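Local coordinates for protein UDP-glucose 4-epimerase (Brucella ovis, PDB 4WOK) that probably catalyses the interconversion of UDP-glucose and UDP-galactose, using bound NAD to invert the sugar at C4, at residues 13-18 against 78-83; 39-44 against 56-61. The protein carries 2 engineered substitutions. One frame throughout, in Å; residues are numbered along the deposited sequence.

The two contacts show how one parallel sheet can both build a fold and hold a cofactor. The strands run in the order 57-59, 37-42, 13-17, 79-82, so contact 1 lies deeper in the sheet while contact 2 forms its edge. Their centres are about 10 Å apart, and strands 37-42 and 13-17 join them directly: Val16 N lies 2.7 Å from Val39 O and Val14 O 2.8 Å from Val39 N, both probable hydrogen bonds. Along the chain, contact 2 is nested within the loop that contact 1 closes. Both end at NAD. Contact 1 brings backbone to its two riboses, whereas contact 2 supplies two acidic side chains and the Asn43 amide to the adenosine half.

Contact 1. Residues 13-18 against 78-83; sequences NVLVVG and VAVIHF. With NAD (nicotinamide-adenine-dinucleotide), chain B.
Residues 13-17 and 79-82 run side by side as parallel strands, their axes 4.8 Å apart at closest and 17° from parallel, with Leu15 facing Val80 and Val16 facing Ile81. Leu15 and Val17 each turn both N and O to the partner segment: Leu15 N donates to Ala79 O and its O accepts from Ile81 N, while Val17 N donates to Ile81 O and its O accepts from Phe83 N at 2.8 Å. On one face Val14 CG1 meets Ile81 CD1 at 4.0 Å, and helix 22-33 covers Val14 and Val16. On the other, Val17 CG2 packs on Val80 CG1 at 3.8 Å beneath Leu110 of helix 96-116, where His82 NE2 hydrogen-bonds to Thr107 OG1. The Phe83 ring takes Val16 CG1 at its edge, 3.9 Å from CD2, its CG being set beside the backbone N (chi1 -64°). Beyond the strands the backbone reaches NAD: Gly18 CA lies 3.4 Å from O4B of the adenosine ribose, and Phe83 O 3.2 Å from C3D of the nicotinamide ribose. This pairing of the first and fourth strands, with the dinucleotide across their C-terminal ends, is the classic core of the Rossmann fold.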
ATOM      1  N   ASN A  13      -1.303  -6.011  21.885  1.00 26.08           N
ATOM      2  CA  ASN A  13      -1.466  -6.758  20.619  1.00 24.42           C
ATOM      3  C   ASN A  13      -2.071  -5.867  19.540  1.00 28.49           C
ATOM      4  O   ASN A  13      -3.057  -5.164  19.786  1.00 26.98           O
ATOM      5  CB  ASN A  13      -2.348  -7.996  20.810  1.00 23.98           C
ATOM      6  CG  ASN A  13      -1.703  -9.052  21.681  1.00 35.87           C
ATOM      7  OD1 ASN A  13      -0.484  -9.252  21.644  1.00 32.11           O
ATOM      8  ND2 ASN A  13      -2.522  -9.745  22.470  1.00 27.55           N
ATOM      9  N   VAL A  14      -1.485  -5.899  18.348  1.00 25.30           N
ATOM     10  CA  VAL A  14      -2.043  -5.203  17.205  1.00 24.30           C
ATOM     11  C   VAL A  14      -2.236  -6.238  16.113  1.00 23.33           C
ATOM     12  O   VAL A  14      -1.304  -6.946  15.750  1.00 20.10           O
ATOM     13  CB  VAL A  14      -1.132  -4.048  16.736  1.00 24.87           C
ATOM     14  CG1 VAL A  14      -1.625  -3.458  15.415  1.00 24.16           C
ATOM     15  CG2 VAL A  14      -1.096  -2.959  17.820  1.00 23.83           C
ATOM     16  N   LEU A  15      -3.470  -6.384  15.646  1.00 20.52           N
ATOM     17  CA  LEU A  15      -3.770  -7.389  14.641  1.00 18.57           C
ATOM     18  C   LEU A  15      -3.453  -6.828  13.251  1.00 22.01           C
ATOM     19  O   LEU A  15      -4.041  -5.841  12.811  1.00 22.49           O
ATOM     20  CB  LEU A  15      -5.233  -7.827  14.723  1.00 23.99           C
ATOM     21  CG  LEU A  15      -5.610  -8.974  13.782  1.00 20.16           C
ATOM     22  CD1 LEU A  15      -4.951 -10.263  14.279  1.00 22.25           C
ATOM     23  CD2 LEU A  15      -7.132  -9.110  13.733  1.00 18.82           C
ATOM     24  N   VAL A  16      -2.505  -7.454  12.575  1.00 17.98           N
ATOM     25  CA  VAL A  16      -2.097  -7.000  11.254  1.00 17.48           C
ATOM     26  C   VAL A  16      -2.634  -7.979  10.229  1.00 17.62           C
ATOM     27  O   VAL A  16      -2.055  -9.037   9.967  1.00 21.33           O
ATOM     28  CB  VAL A  16      -0.574  -6.873  11.140  1.00 18.97           C
ATOM     29  CG1 VAL A  16      -0.203  -6.228   9.814  1.00 21.00           C
ATOM     30  CG2 VAL A  16      -0.021  -6.035  12.316  1.00 19.86           C
ATOM     31  N   VAL A  17      -3.777  -7.617   9.672  1.00 18.73           N
ATOM     32  CA  VAL A  17      -4.464  -8.438   8.709  1.00 15.90           C
ATOM     33  C   VAL A  17      -3.813  -8.226   7.335  1.00 16.81           C
ATOM     34  O   VAL A  17      -3.706  -7.101   6.877  1.00 20.27           O
ATOM     35  CB  VAL A  17      -5.957  -8.079   8.700  1.00 19.42           C
ATOM     36  CG1 VAL A  17      -6.687  -8.963   7.750  1.00 18.94           C
ATOM     37  CG2 VAL A  17      -6.542  -8.253  10.113  1.00 21.84           C
ATOM     38  N   GLY A  18      -3.362  -9.297   6.692  1.00 15.72           N
ATOM     39  CA  GLY A  18      -2.530  -9.152   5.501  1.00 16.80           C
ATOM     40  C   GLY A  18      -1.072  -8.908   5.878  1.00 19.09           C
ATOM     41  O   GLY A  18      -0.263  -8.467   5.056  1.00 17.19           O
ATOM     42  N   VAL A  78      -5.546  -3.937  20.400  1.00 23.38           N
ATOM     43  CA  VAL A  78      -5.862  -2.534  20.637  1.00 29.06           C
ATOM     44  C   VAL A  78      -6.177  -1.812  19.329  1.00 29.47           C
ATOM     45  O   VAL A  78      -6.730  -0.713  19.335  1.00 26.10           O
ATOM     46  CB  VAL A  78      -4.710  -1.801  21.347  1.00 35.14           C
ATOM     47  CG1 VAL A  78      -4.334  -2.528  22.623  1.00 43.94           C
ATOM     48  CG2 VAL A  78      -3.509  -1.684  20.411  1.00 31.34           C
ATOM     49  N   ALA A  79      -5.801  -2.424  18.209  1.00 23.37           N
ATOM     50  CA  ALA A  79      -6.102  -1.887  16.893  1.00 22.66           C
ATOM     51  C   ALA A  79      -5.987  -2.995  15.859  1.00 22.96           C
ATOM     52  O   ALA A  79      -5.295  -3.996  16.084  1.00 22.09           O
ATOM     53  CB  ALA A  79      -5.154  -0.743  16.532  1.00 22.70           C
ATOM     54  N   VAL A  80      -6.647  -2.790  14.721  1.00 19.53           N
ATOM     55  CA  VAL A  80      -6.576  -3.699  13.584  1.00 19.49           C
ATOM     56  C   VAL A  80      -6.092  -2.901  12.370  1.00 22.56           C
ATOM     57  O   VAL A  80      -6.644  -1.850  12.062  1.00 25.02           O
ATOM     58  CB  VAL A  80      -7.948  -4.348  13.287  1.00 22.67           C
ATOM     59  CG1 VAL A  80      -7.887  -5.254  12.039  1.00 19.34           C
ATOM     60  CG2 VAL A  80      -8.429  -5.132  14.499  1.00 22.57           C
ATOM     61  N   ILE A  81      -5.037  -3.381  11.714  1.00 19.45           N
ATOM     62  CA  ILE A  81      -4.568  -2.760  10.483  1.00 18.13           C
ATOM     63  C   ILE A  81      -4.898  -3.707   9.326  1.00 18.68           C
ATOM     64  O   ILE A  81      -4.495  -4.870   9.329  1.00 22.24           O
ATOM     65  CB  ILE A  81      -3.075  -2.469  10.522  1.00 18.88           C
ATOM     66  CG1 ILE A  81      -2.704  -1.787  11.852  1.00 19.89           C
ATOM     67  CG2 ILE A  81      -2.691  -1.566   9.359  1.00 19.21           C
ATOM     68  CD1 ILE A  81      -1.232  -1.459  11.955  1.00 23.52           C
ATOM     69  N   HIS A  82      -5.632  -3.190   8.351  1.00 16.94           N
ATOM     70  CA  HIS A  82      -6.228  -4.013   7.306  1.00 16.73           C
ATOM     71  C   HIS A  82      -5.469  -3.816   5.995  1.00 21.26           C
ATOM     72  O   HIS A  82      -5.674  -2.826   5.297  1.00 18.70           O
ATOM     73  CB  HIS A  82      -7.705  -3.652   7.151  1.00 19.34           C
ATOM     74  CG  HIS A  82      -8.412  -4.424   6.075  1.00 16.93           C
ATOM     75  ND1 HIS A  82      -7.897  -5.579   5.532  1.00 18.97           N
ATOM     76  CD2 HIS A  82      -9.605  -4.214   5.472  1.00 21.62           C
ATOM     77  CE1 HIS A  82      -8.744  -6.044   4.618  1.00 23.81           C
ATOM     78  NE2 HIS A  82      -9.778  -5.230   4.557  1.00 19.73           N
ATOM     79  N   PHE A  83      -4.576  -4.755   5.687  1.00 16.90           N
ATOM     80  CA  PHE A  83      -3.847  -4.785   4.412  1.00 16.42           C
ATOM     81  C   PHE A  83      -4.336  -5.889   3.470  1.00 17.48           C
ATOM     82  O   PHE A  83      -3.786  -6.069   2.386  1.00 23.43           O
ATOM     83  CB  PHE A  83      -2.353  -5.045   4.623  1.00 17.02           C
ATOM     84  CG  PHE A  83      -1.621  -3.970   5.380  1.00 21.97           C
ATOM     85  CD1 PHE A  83      -1.280  -2.778   4.764  1.00 19.64           C
ATOM     86  CD2 PHE A  83      -1.219  -4.183   6.696  1.00 23.64           C
ATOM     87  CE1 PHE A  83      -0.564  -1.787   5.467  1.00 22.27           C
ATOM     88  CE2 PHE A  83      -0.511  -3.208   7.392  1.00 23.10           C
ATOM     89  CZ  PHE A  83      -0.187  -2.013   6.773  1.00 19.81           C
TER
HETATM   90  PA  NAD B 400       0.591  -8.021  -0.759  1.00 18.84           P
HETATM   91  O1A NAD B 400      -0.270  -8.907  -1.639  1.00 20.23           O
HETATM   92  O2A NAD B 400       2.064  -8.218  -0.552  1.00 19.51           O
HETATM   93  O5B NAD B 400      -0.072  -8.233   0.829  1.00 21.21           O
HETATM   94  C5B NAD B 400      -1.420  -8.645   0.767  1.00 15.40           C
HETATM   95  C4B NAD B 400      -1.579  -9.616   1.966  1.00 15.82           C
HETATM   96  O4B NAD B 400      -2.966  -9.889   2.206  1.00 18.45           O
HETATM   97  C3B NAD B 400      -0.900 -10.904   1.486  1.00 16.03           C
HETATM   98  O3B NAD B 400      -0.064 -11.351   2.523  1.00 16.55           O
HETATM   99  C2B NAD B 400      -2.104 -11.851   1.255  1.00 14.48           C
HETATM  100  O2B NAD B 400      -1.758 -13.155   1.511  1.00 15.62           O
HETATM  101  C1B NAD B 400      -3.115 -11.316   2.333  1.00 14.01           C
HETATM  102  N9A NAD B 400      -4.519 -11.560   1.950  1.00 15.86           N
HETATM  103  C8A NAD B 400      -5.171 -11.269   0.731  1.00 17.63           C
HETATM  104  N7A NAD B 400      -6.467 -11.600   0.750  1.00 17.63           N
HETATM  105  C5A NAD B 400      -6.663 -12.132   2.031  1.00 20.33           C
HETATM  106  C6A NAD B 400      -7.807 -12.667   2.662  1.00 19.91           C
HETATM  107  N6A NAD B 400      -9.004 -12.737   1.989  1.00 14.20           N
HETATM  108  N1A NAD B 400      -7.723 -13.114   3.937  1.00 18.63           N
HETATM  109  C2A NAD B 400      -6.504 -13.033   4.563  1.00 14.25           C
HETATM  110  N3A NAD B 400      -5.321 -12.556   4.079  1.00 15.49           N
HETATM  111  C4A NAD B 400      -5.461 -12.105   2.794  1.00 15.97           C
HETATM  112  O3  NAD B 400       0.070  -6.589  -1.271  1.00 18.72           O
HETATM  113  PN  NAD B 400       0.731  -5.282  -0.587  1.00 23.39           P
HETATM  114  O1N NAD B 400       1.483  -5.425   0.705  1.00 20.36           O
HETATM  115  O2N NAD B 400       1.158  -4.459  -1.753  1.00 29.35           O
HETATM  116  O5D NAD B 400      -0.565  -4.203  -0.211  1.00 34.97           O
HETATM  117  C5D NAD B 400      -1.406  -4.700   0.709  1.00 36.16           C
HETATM  118  C4D NAD B 400      -2.398  -3.575   1.002  1.00 23.04           C
HETATM  119  O4D NAD B 400      -1.829  -2.291   0.516  1.00 21.98           O
HETATM  120  C3D NAD B 400      -3.681  -3.797   0.174  1.00 26.13           C
HETATM  121  O3D NAD B 400      -4.717  -3.268   0.939  1.00 30.12           O
HETATM  122  C2D NAD B 400      -3.404  -2.920  -1.051  1.00 32.83           C
HETATM  123  O2D NAD B 400      -4.526  -2.439  -1.678  1.00 40.86           O
HETATM  124  C1D NAD B 400      -2.793  -1.713  -0.300  1.00 24.26           C
HETATM  125  N1N NAD B 400      -2.094  -0.799  -1.337  1.00 25.24           N
HETATM  126  C2N NAD B 400      -0.892  -1.248  -1.880  1.00 26.59           C
HETATM  127  C3N NAD B 400      -0.237  -0.424  -2.831  1.00 25.97           C
HETATM  128  C7N NAD B 400       1.062  -0.898  -3.427  1.00 31.14           C
HETATM  129  O7N NAD B 400       1.674  -0.189  -4.232  1.00 25.78           O
HETATM  130  N7N NAD B 400       1.548  -2.136  -3.053  1.00 20.89           N
HETATM  131  C4N NAD B 400      -0.816   0.793  -3.199  1.00 27.60           C
HETATM  132  C5N NAD B 400      -2.023   1.209  -2.638  1.00 32.73           C
HETATM  133  C6N NAD B 400      -2.668   0.395  -1.696  1.00 31.50           C

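Contact 2. Residues 39-44 against 56-61; sequences VVYDNL and DFVEGD. With NAD (nicotinamide-adenine-dinucleotide), chain B.
Asn43 ND2 donates to Asp61 OD2 at 3.0 Å, the acceptor near the amide plane but the nitrogen above that of the carboxylate. Lying side by side, both side chains meet the NAD adenine. Asp61 OD1 receives the adenine amino group N6A at 2.9 Å, while Asn43, its CG held between backbone N and carbonyl carbon (chi1 67°), puts CG 3.5 Å from C4A. Asp42 takes the adenosine ribose: OD1 accepts from O2B at 2.7 Å and OD2 from O3B at 2.6 Å. A second shell fixes these groups. Leu44 N bonds to the anti lone pair of Asp42 OD1, making an Asx turn, and Ala20 N reaches OD2; Leu63 N hydrogen-bonds to Asp61 OD1, and Ser45 OG to Asn43 OD1. Tyr41 OH donates to Asp61 O at 2.7 Å from above the carbonyl plane, with ring atom CE1 3.4 Å from Gly60 O. Farther out, parallel strands 37-42 and 57-59 are joined by hydrogen bonds Val58 N to Val40 O and Asp42 N to Val58 O; just beyond, Gly60 N donates to Asp42 O. Leu44 and Phe57 meet tip to tip, CD2 to CZ at 3.8 Å. An acidic residue accepting both ribose hydroxyls is common among NAD-binding Rossmann enzymes, usually at the end of the second strand; a carboxylate here, if charged, would probably disfavour the 2'-phosphate of NADP.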
ATOM      1  N   VAL A  39       0.292  -9.235  15.676  1.00 22.24           N
ATOM      2  CA  VAL A  39      -0.273 -10.550  15.458  1.00 19.10           C
ATOM      3  C   VAL A  39      -0.737 -10.587  14.028  1.00 20.85           C
ATOM      4  O   VAL A  39      -1.617  -9.814  13.652  1.00 21.58           O
ATOM      5  CB  VAL A  39      -1.455 -10.842  16.397  1.00 19.43           C
ATOM      6  CG1 VAL A  39      -2.006 -12.226  16.129  1.00 20.79           C
ATOM      7  CG2 VAL A  39      -1.007 -10.711  17.863  1.00 22.96           C
ATOM      8  N   VAL A  40      -0.168 -11.477  13.228  1.00 18.99           N
ATOM      9  CA  VAL A  40      -0.501 -11.467  11.797  1.00 18.34           C
ATOM     10  C   VAL A  40      -1.614 -12.461  11.504  1.00 24.53           C
ATOM     11  O   VAL A  40      -1.571 -13.607  11.961  1.00 21.41           O
ATOM     12  CB  VAL A  40       0.745 -11.776  10.919  1.00 16.48           C
ATOM     13  CG1 VAL A  40       0.343 -12.082   9.439  1.00 18.08           C
ATOM     14  CG2 VAL A  40       1.720 -10.620  10.957  1.00 17.56           C
ATOM     15  N   TYR A  41      -2.620 -12.001  10.754  1.00 18.68           N
ATOM     16  CA  TYR A  41      -3.722 -12.838  10.288  1.00 19.04           C
ATOM     17  C   TYR A  41      -3.676 -12.751   8.765  1.00 19.04           C
ATOM     18  O   TYR A  41      -3.796 -11.668   8.208  1.00 19.37           O
ATOM     19  CB  TYR A  41      -5.064 -12.352  10.849  1.00 18.09           C
ATOM     20  CG  TYR A  41      -6.248 -13.253  10.508  1.00 18.06           C
ATOM     21  CD1 TYR A  41      -6.926 -13.120   9.306  1.00 16.54           C
ATOM     22  CD2 TYR A  41      -6.679 -14.232  11.403  1.00 21.46           C
ATOM     23  CE1 TYR A  41      -8.016 -13.966   8.983  1.00 18.17           C
ATOM     24  CE2 TYR A  41      -7.763 -15.055  11.111  1.00 20.12           C
ATOM     25  CZ  TYR A  41      -8.429 -14.918   9.902  1.00 19.30           C
ATOM     26  OH  TYR A  41      -9.498 -15.749   9.603  1.00 15.43           O
ATOM     27  N   ASP A  42      -3.460 -13.875   8.093  1.00 16.30           N
ATOM     28  CA  ASP A  42      -3.128 -13.822   6.657  1.00 13.22           C
ATOM     29  C   ASP A  42      -3.410 -15.168   6.036  1.00 18.43           C
ATOM     30  O   ASP A  42      -3.165 -16.197   6.675  1.00 16.56           O
ATOM     31  CB  ASP A  42      -1.648 -13.452   6.475  1.00 14.02           C
ATOM     32  CG  ASP A  42      -1.336 -12.931   5.085  1.00 17.19           C
ATOM     33  OD1 ASP A  42      -1.515 -13.690   4.103  1.00 17.43           O
ATOM     34  OD2 ASP A  42      -0.910 -11.764   4.973  1.00 17.64           O
ATOM     35  N   ASN A  43      -3.927 -15.194   4.807  1.00 15.83           N
ATOM     36  CA  ASN A  43      -4.261 -16.485   4.221  1.00 18.94           C
ATOM     37  C   ASN A  43      -3.148 -17.043   3.332  1.00 22.75           C
ATOM     38  O   ASN A  43      -3.309 -18.114   2.730  1.00 18.85           O
ATOM     39  CB  ASN A  43      -5.595 -16.409   3.442  1.00 15.38           C
ATOM     40  CG  ASN A  43      -5.527 -15.536   2.184  1.00 16.02           C
ATOM     41  OD1 ASN A  43      -4.498 -14.948   1.847  1.00 17.31           O
ATOM     42  ND2 ASN A  43      -6.653 -15.464   1.478  1.00 14.35           N
ATOM     43  N   LEU A  44      -2.044 -16.299   3.258  1.00 15.29           N
ATOM     44  CA  LEU A  44      -0.844 -16.620   2.450  1.00 15.90           C
ATOM     45  C   LEU A  44      -1.102 -16.766   0.951  1.00 17.25           C
ATOM     46  O   LEU A  44      -0.286 -17.362   0.231  1.00 18.15           O
ATOM     47  CB  LEU A  44      -0.168 -17.892   2.963  1.00 16.35           C
ATOM     48  CG  LEU A  44       0.189 -17.847   4.456  1.00 16.19           C
ATOM     49  CD1 LEU A  44       0.875 -19.143   4.879  1.00 16.97           C
ATOM     50  CD2 LEU A  44       1.080 -16.613   4.798  1.00 16.59           C
ATOM     51  N   ASP A  56       3.101 -13.557  16.718  1.00 24.71           N
ATOM     52  CA  ASP A  56       2.299 -14.736  16.412  1.00 23.92           C
ATOM     53  C   ASP A  56       1.765 -14.701  14.994  1.00 27.77           C
ATOM     54  O   ASP A  56       1.653 -13.641  14.384  1.00 21.96           O
ATOM     55  CB  ASP A  56       1.133 -14.864  17.383  1.00 21.89           C
ATOM     56  CG  ASP A  56       1.568 -15.365  18.754  1.00 29.38           C
ATOM     57  OD1 ASP A  56       2.782 -15.469  18.986  1.00 27.52           O
ATOM     58  OD2 ASP A  56       0.687 -15.657  19.587  1.00 26.96           O
ATOM     59  N   PHE A  57       1.450 -15.883  14.481  1.00 26.60           N
ATOM     60  CA  PHE A  57       0.877 -16.038  13.146  1.00 22.96           C
ATOM     61  C   PHE A  57      -0.391 -16.860  13.222  1.00 27.75           C
ATOM     62  O   PHE A  57      -0.413 -17.930  13.817  1.00 30.89           O
ATOM     63  CB  PHE A  57       1.873 -16.696  12.198  1.00 22.06           C
ATOM     64  CG  PHE A  57       1.280 -17.041  10.839  1.00 26.15           C
ATOM     65  CD1 PHE A  57       0.699 -16.057  10.055  1.00 23.12           C
ATOM     66  CD2 PHE A  57       1.303 -18.344  10.364  1.00 23.52           C
ATOM     67  CE1 PHE A  57       0.153 -16.366   8.784  1.00 23.50           C
ATOM     68  CE2 PHE A  57       0.763 -18.661   9.114  1.00 24.05           C
ATOM     69  CZ  PHE A  57       0.183 -17.672   8.331  1.00 20.50           C
ATOM     70  N   VAL A  58      -1.461 -16.334  12.649  1.00 21.65           N
ATOM     71  CA  VAL A  58      -2.687 -17.084  12.509  1.00 20.17           C
ATOM     72  C   VAL A  58      -2.955 -17.179  11.026  1.00 23.46           C
ATOM     73  O   VAL A  58      -3.201 -16.158  10.397  1.00 19.25           O
ATOM     74  CB  VAL A  58      -3.860 -16.403  13.206  1.00 21.38           C
ATOM     75  CG1 VAL A  58      -5.151 -17.196  12.989  1.00 21.81           C
ATOM     76  CG2 VAL A  58      -3.576 -16.238  14.714  1.00 25.53           C
ATOM     77  N   GLU A  59      -2.882 -18.378  10.457  1.00 21.85           N
ATOM     78  CA  GLU A  59      -3.276 -18.541   9.056  1.00 24.70           C
ATOM     79  C   GLU A  59      -4.790 -18.541   8.989  1.00 22.97           C
ATOM     80  O   GLU A  59      -5.453 -19.283   9.713  1.00 21.76           O
ATOM     81  CB  GLU A  59      -2.729 -19.837   8.448  1.00 23.98           C
ATOM     82  CG  GLU A  59      -2.860 -19.912   6.910  1.00 19.67           C
ATOM     83  CD  GLU A  59      -4.278 -20.225   6.393  1.00 26.11           C
ATOM     84  OE1 GLU A  59      -4.904 -21.176   6.899  1.00 24.87           O
ATOM     85  OE2 GLU A  59      -4.757 -19.548   5.441  1.00 29.89           O
ATOM     86  N   GLY A  60      -5.347 -17.731   8.105  1.00 18.56           N
ATOM     87  CA  GLY A  60      -6.789 -17.693   7.970  1.00 18.39           C
ATOM     88  C   GLY A  60      -7.212 -16.675   6.935  1.00 18.45           C
ATOM     89  O   GLY A  60      -6.437 -15.781   6.574  1.00 16.94           O
ATOM     90  N   ASP A  61      -8.444 -16.817   6.468  1.00 16.52           N
ATOM     91  CA  ASP A  61      -9.029 -15.896   5.513  1.00 17.72           C
ATOM     92  C   ASP A  61      -9.916 -14.914   6.241  1.00 15.50           C
ATOM     93  O   ASP A  61     -10.622 -15.297   7.186  1.00 16.60           O
ATOM     94  CB  ASP A  61      -9.850 -16.661   4.461  1.00 20.24           C
ATOM     95  CG  ASP A  61     -10.029 -15.870   3.182  1.00 23.71           C
ATOM     96  OD1 ASP A  61     -10.704 -14.812   3.203  1.00 18.24           O
ATOM     97  OD2 ASP A  61      -9.466 -16.297   2.156  1.00 25.08           O
TER
HETATM   98  PA  NAD B 400       0.591  -8.021  -0.759  1.00 18.84           P
HETATM   99  O1A NAD B 400      -0.270  -8.907  -1.639  1.00 20.23           O
HETATM  100  O2A NAD B 400       2.064  -8.218  -0.552  1.00 19.51           O
HETATM  101  O5B NAD B 400      -0.072  -8.233   0.829  1.00 21.21           O
HETATM  102  C5B NAD B 400      -1.420  -8.645   0.767  1.00 15.40           C
HETATM  103  C4B NAD B 400      -1.579  -9.616   1.966  1.00 15.82           C
HETATM  104  O4B NAD B 400      -2.966  -9.889   2.206  1.00 18.45           O
HETATM  105  C3B NAD B 400      -0.900 -10.904   1.486  1.00 16.03           C
HETATM  106  O3B NAD B 400      -0.064 -11.351   2.523  1.00 16.55           O
HETATM  107  C2B NAD B 400      -2.104 -11.851   1.255  1.00 14.48           C
HETATM  108  O2B NAD B 400      -1.758 -13.155   1.511  1.00 15.62           O
HETATM  109  C1B NAD B 400      -3.115 -11.316   2.333  1.00 14.01           C
HETATM  110  N9A NAD B 400      -4.519 -11.560   1.950  1.00 15.86           N
HETATM  111  C8A NAD B 400      -5.171 -11.269   0.731  1.00 17.63           C
HETATM  112  N7A NAD B 400      -6.467 -11.600   0.750  1.00 17.63           N
HETATM  113  C5A NAD B 400      -6.663 -12.132   2.031  1.00 20.33           C
HETATM  114  C6A NAD B 400      -7.807 -12.667   2.662  1.00 19.91           C
HETATM  115  N6A NAD B 400      -9.004 -12.737   1.989  1.00 14.20           N
HETATM  116  N1A NAD B 400      -7.723 -13.114   3.937  1.00 18.63           N
HETATM  117  C2A NAD B 400      -6.504 -13.033   4.563  1.00 14.25           C
HETATM  118  N3A NAD B 400      -5.321 -12.556   4.079  1.00 15.49           N
HETATM  119  C4A NAD B 400      -5.461 -12.105   2.794  1.00 15.97           C
HETATM  120  O3  NAD B 400       0.070  -6.589  -1.271  1.00 18.72           O
HETATM  121  PN  NAD B 400       0.731  -5.282  -0.587  1.00 23.39           P
HETATM  122  O1N NAD B 400       1.483  -5.425   0.705  1.00 20.36           O
HETATM  123  O2N NAD B 400       1.158  -4.459  -1.753  1.00 29.35           O
HETATM  124  O5D NAD B 400      -0.565  -4.203  -0.211  1.00 34.97           O
HETATM  125  C5D NAD B 400      -1.406  -4.700   0.709  1.00 36.16           C
HETATM  126  C4D NAD B 400      -2.398  -3.575   1.002  1.00 23.04           C
HETATM  127  O4D NAD B 400      -1.829  -2.291   0.516  1.00 21.98           O
HETATM  128  C3D NAD B 400      -3.681  -3.797   0.174  1.00 26.13           C
HETATM  129  O3D NAD B 400      -4.717  -3.268   0.939  1.00 30.12           O
HETATM  130  C2D NAD B 400      -3.404  -2.920  -1.051  1.00 32.83           C
HETATM  131  O2D NAD B 400      -4.526  -2.439  -1.678  1.00 40.86           O
HETATM  132  C1D NAD B 400      -2.793  -1.713  -0.300  1.00 24.26           C
HETATM  133  N1N NAD B 400      -2.094  -0.799  -1.337  1.00 25.24           N
HETATM  134  C2N NAD B 400      -0.892  -1.248  -1.880  1.00 26.59           C
HETATM  135  C3N NAD B 400      -0.237  -0.424  -2.831  1.00 25.97           C
HETATM  136  C7N NAD B 400       1.062  -0.898  -3.427  1.00 31.14           C
HETATM  137  O7N NAD B 400       1.674  -0.189  -4.232  1.00 25.78           O
HETATM  138  N7N NAD B 400       1.548  -2.136  -3.053  1.00 20.89           N
HETATM  139  C4N NAD B 400      -0.816   0.793  -3.199  1.00 27.60           C
HETATM  140  C5N NAD B 400      -2.023   1.209  -2.638  1.00 32.73           C
HETATM  141  C6N NAD B 400      -2.668   0.395  -1.696  1.00 31.50           C